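Local coordinates for enterobactin biosynthesis protein YbdZ (Escherichia coli, PDB 5JA1) that helps make the siderophore enterobactin, supporting the catalytic function of the synthetase EntF, and is required for amino-acid adenylation in non-ribosomal peptide synthesis, at residues B[14-19]-B[28-33]. Sequence-based numbering, arbitrary orientation.
Sequences GAFYIL and LWPQQC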
ATOM      1  N   GLY B  14     -20.361   7.539  19.695  1.00 27.54           N
ATOM      2  CA  GLY B  14     -19.669   7.109  20.891  1.00 30.13           C
ATOM      3  C   GLY B  14     -19.393   8.250  21.853  1.00 31.03           C
ATOM      4  O   GLY B  14     -19.291   9.416  21.474  1.00 26.77           O
ATOM      5  N   ALA B  15     -19.279   7.891  23.127  1.00 26.69           N
ATOM      6  CA  ALA B  15     -18.878   8.810  24.180  1.00 26.45           C
ATOM      7  C   ALA B  15     -17.397   8.621  24.475  1.00 34.30           C
ATOM      8  O   ALA B  15     -16.857   7.519  24.349  1.00 33.11           O
ATOM      9  CB  ALA B  15     -19.703   8.587  25.449  1.00 27.86           C
ATOM     10  N   PHE B  16     -16.738   9.709  24.867  1.00 31.55           N
ATOM     11  CA  PHE B  16     -15.291   9.689  25.038  1.00 32.36           C
ATOM     12  C   PHE B  16     -14.879  10.510  26.247  1.00 33.24           C
ATOM     13  O   PHE B  16     -15.312  11.656  26.399  1.00 37.23           O
ATOM     14  CB  PHE B  16     -14.584  10.230  23.789  1.00 28.62           C
ATOM     15  CG  PHE B  16     -14.810   9.405  22.558  1.00 26.97           C
ATOM     16  CD1 PHE B  16     -14.003   8.314  22.282  1.00 25.20           C
ATOM     17  CD2 PHE B  16     -15.828   9.721  21.674  1.00 22.94           C
ATOM     18  CE1 PHE B  16     -14.207   7.550  21.146  1.00 21.22           C
ATOM     19  CE2 PHE B  16     -16.038   8.962  20.538  1.00 23.58           C
ATOM     20  CZ  PHE B  16     -15.227   7.877  20.273  1.00 21.76           C
ATOM     21  N   TYR B  17     -14.041   9.921  27.098  1.00 23.22           N
ATOM     22  CA  TYR B  17     -13.302  10.704  28.072  1.00 23.66           C
ATOM     23  C   TYR B  17     -12.305  11.611  27.358  1.00 30.40           C
ATOM     24  O   TYR B  17     -11.980  11.422  26.182  1.00 21.73           O
ATOM     25  CB  TYR B  17     -12.531   9.804  29.041  1.00 32.23           C
ATOM     26  CG  TYR B  17     -13.356   8.871  29.895  1.00 33.77           C
ATOM     27  CD1 TYR B  17     -13.814   9.266  31.146  1.00 36.30           C
ATOM     28  CD2 TYR B  17     -13.642   7.580  29.470  1.00 32.50           C
ATOM     29  CE1 TYR B  17     -14.554   8.410  31.938  1.00 43.86           C
ATOM     30  CE2 TYR B  17     -14.382   6.716  30.257  1.00 40.53           C
ATOM     31  CZ  TYR B  17     -14.836   7.136  31.489  1.00 48.60           C
ATOM     32  OH  TYR B  17     -15.573   6.278  32.273  1.00 55.68           O
ATOM     33  N   ILE B  18     -11.806  12.602  28.088  1.00 23.62           N
ATOM     34  CA  ILE B  18     -10.667  13.400  27.653  1.00 30.96           C
ATOM     35  C   ILE B  18      -9.605  13.295  28.735  1.00 23.04           C
ATOM     36  O   ILE B  18      -9.816  13.747  29.867  1.00 24.57           O
ATOM     37  CB  ILE B  18     -11.046  14.863  27.379  1.00 27.58           C
ATOM     38  CG1 ILE B  18     -12.143  14.930  26.315  1.00 24.34           C
ATOM     39  CG2 ILE B  18      -9.823  15.647  26.928  1.00 23.53           C
ATOM     40  CD1 ILE B  18     -12.447  16.329  25.827  1.00 40.97           C
ATOM     41  N   LEU B  19      -8.475  12.685  28.392  1.00 21.67           N
ATOM     42  CA  LEU B  19      -7.408  12.397  29.335  1.00 24.97           C
ATOM     43  C   LEU B  19      -6.222  13.325  29.097  1.00 27.86           C
ATOM     44  O   LEU B  19      -6.101  13.959  28.046  1.00 31.35           O
ATOM     45  CB  LEU B  19      -6.965  10.935  29.221  1.00 21.93           C
ATOM     46  CG  LEU B  19      -8.083   9.887  29.175  1.00 20.64           C
ATOM     47  CD1 LEU B  19      -7.492   8.488  29.140  1.00 19.81           C
ATOM     48  CD2 LEU B  19      -9.040  10.040  30.349  1.00 22.26           C
ATOM     49  N   LEU B  28      -8.336  11.352  23.688  1.00 18.45           N
ATOM     50  CA  LEU B  28      -9.678  10.830  23.874  1.00 18.82           C
ATOM     51  C   LEU B  28      -9.599   9.356  24.247  1.00 18.34           C
ATOM     52  O   LEU B  28      -8.717   8.625  23.789  1.00 17.53           O
ATOM     53  CB  LEU B  28     -10.508  11.000  22.602  1.00 19.10           C
ATOM     54  CG  LEU B  28     -10.637  12.410  22.027  1.00 19.74           C
ATOM     55  CD1 LEU B  28     -11.501  12.391  20.776  1.00 20.25           C
ATOM     56  CD2 LEU B  28     -11.205  13.366  23.065  1.00 20.93           C
ATOM     57  N   TRP B  29     -10.522   8.921  25.100  1.00 26.86           N
ATOM     58  CA  TRP B  29     -10.607   7.514  25.443  1.00 26.74           C
ATOM     59  C   TRP B  29     -12.069   7.086  25.392  1.00 25.49           C
ATOM     60  O   TRP B  29     -12.927   7.732  26.020  1.00 20.77           O
ATOM     61  CB  TRP B  29     -10.012   7.214  26.822  1.00 19.09           C
ATOM     62  CG  TRP B  29      -9.735   5.757  27.002  1.00 18.76           C
ATOM     63  CD1 TRP B  29     -10.435   4.878  27.777  1.00 24.93           C
ATOM     64  CD2 TRP B  29      -8.700   4.996  26.366  1.00 21.28           C
ATOM     65  NE1 TRP B  29      -9.889   3.621  27.676  1.00 25.08           N
ATOM     66  CE2 TRP B  29      -8.824   3.666  26.814  1.00 24.80           C
ATOM     67  CE3 TRP B  29      -7.677   5.314  25.468  1.00 21.56           C
ATOM     68  CZ2 TRP B  29      -7.962   2.654  26.395  1.00 17.71           C
ATOM     69  CZ3 TRP B  29      -6.822   4.306  25.051  1.00 16.75           C
ATOM     70  CH2 TRP B  29      -6.971   2.993  25.515  1.00 17.19           C
ATOM     71  N   PRO B  30     -12.391   6.022  24.661  1.00 21.98           N
ATOM     72  CA  PRO B  30     -13.789   5.591  24.564  1.00 26.82           C
ATOM     73  C   PRO B  30     -14.313   5.113  25.909  1.00 28.19           C
ATOM     74  O   PRO B  30     -13.612   4.441  26.669  1.00 20.89           O
ATOM     75  CB  PRO B  30     -13.740   4.453  23.537  1.00 31.07           C
ATOM     76  CG  PRO B  30     -12.332   3.965  23.577  1.00 26.20           C
ATOM     77  CD  PRO B  30     -11.479   5.151  23.903  1.00 18.55           C
ATOM     78  N   GLN B  31     -15.564   5.480  26.195  1.00 31.93           N
ATOM     79  CA  GLN B  31     -16.165   5.179  27.490  1.00 26.83           C
ATOM     80  C   GLN B  31     -16.169   3.684  27.783  1.00 30.47           C
ATOM     81  O   GLN B  31     -16.073   3.280  28.949  1.00 34.50           O
ATOM     82  CB  GLN B  31     -17.589   5.738  27.535  1.00 25.29           C
ATOM     83  CG  GLN B  31     -18.296   5.574  28.869  1.00 39.02           C
ATOM     84  CD  GLN B  31     -19.738   6.040  28.820  1.00 48.88           C
ATOM     85  OE1 GLN B  31     -20.292   6.259  27.742  1.00 47.83           O
ATOM     86  NE2 GLN B  31     -20.353   6.197  29.987  1.00 54.95           N
ATOM     87  N   GLN B  32     -16.253   2.850  26.750  1.00 23.02           N
ATOM     88  CA  GLN B  32     -16.419   1.413  26.929  1.00 23.23           C
ATOM     89  C   GLN B  32     -15.114   0.678  27.210  1.00 42.49           C
ATOM     90  O   GLN B  32     -15.142  -0.546  27.381  1.00 42.70           O
ATOM     91  CB  GLN B  32     -17.087   0.809  25.690  1.00 23.43           C
ATOM     92  CG  GLN B  32     -16.270   0.911  24.409  1.00 22.38           C
ATOM     93  CD  GLN B  32     -16.420   2.248  23.710  1.00 34.57           C
ATOM     94  OE1 GLN B  32     -16.781   3.252  24.326  1.00 39.22           O
ATOM     95  NE2 GLN B  32     -16.146   2.267  22.411  1.00 38.05           N
ATOM     96  N   CYS B  33     -13.984   1.374  27.273  1.00 35.79           N
ATOM     97  CA  CYS B  33     -12.691   0.730  27.447  1.00 37.70           C
ATOM     98  C   CYS B  33     -12.095   1.074  28.807  1.00 34.80           C
ATOM     99  O   CYS B  33     -12.342   2.150  29.360  1.00 28.84           O
ATOM    100  CB  CYS B  33     -11.721   1.140  26.334  1.00 41.93           C
ATOM    101  SG  CYS B  33     -12.289   0.690  24.679  1.00 54.72           S
TER
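Tyr17 and Trp29 face each other as a hydrogen-bonded antiparallel pair of a beta hairpin. Tyr17 N gives its hydrogen to Trp29 O at 2.7 Å, in the plane of that carbonyl, and Trp29 N returns a bond to Tyr17 O at 3.1 Å. Two residues on, beyond the non-hydrogen-bonded pair Phe16 and Pro30, Gln31 N bonds to Ala15 O at 3.0 Å, so the pairing runs into the type I turn Pro30 to Cys33. Tyr17 CG sits beside the backbone N (chi1 -62°); the ring has Trp29 O at its edge and CE2 3.6 Å from Gln31 CA. On the same face, Leu19 CD1 meets Trp29 CB at 3.7 Å. The indole swings away from the partner strand, Pro30 CD over one face, offset toward the rim; NE1 makes weak hydrogen bonds to Cys33 O, in plane at the ring edge, and to Val34 O. On the other face, Phe16 CE1 lies 3.9 Å from Pro30 CB, and Ile18 CG1 is 3.7 Å from Leu28 CD2, side by side. That face packs against helix 48-58, through Cys51, Trp54 and Leu55. In this MbtH-like protein's three-stranded antiparallel sheet, strand 16-20 lies between strands 40-42 and 26-30, the latter hydrogen-bonded through Leu28 to another protein's chain.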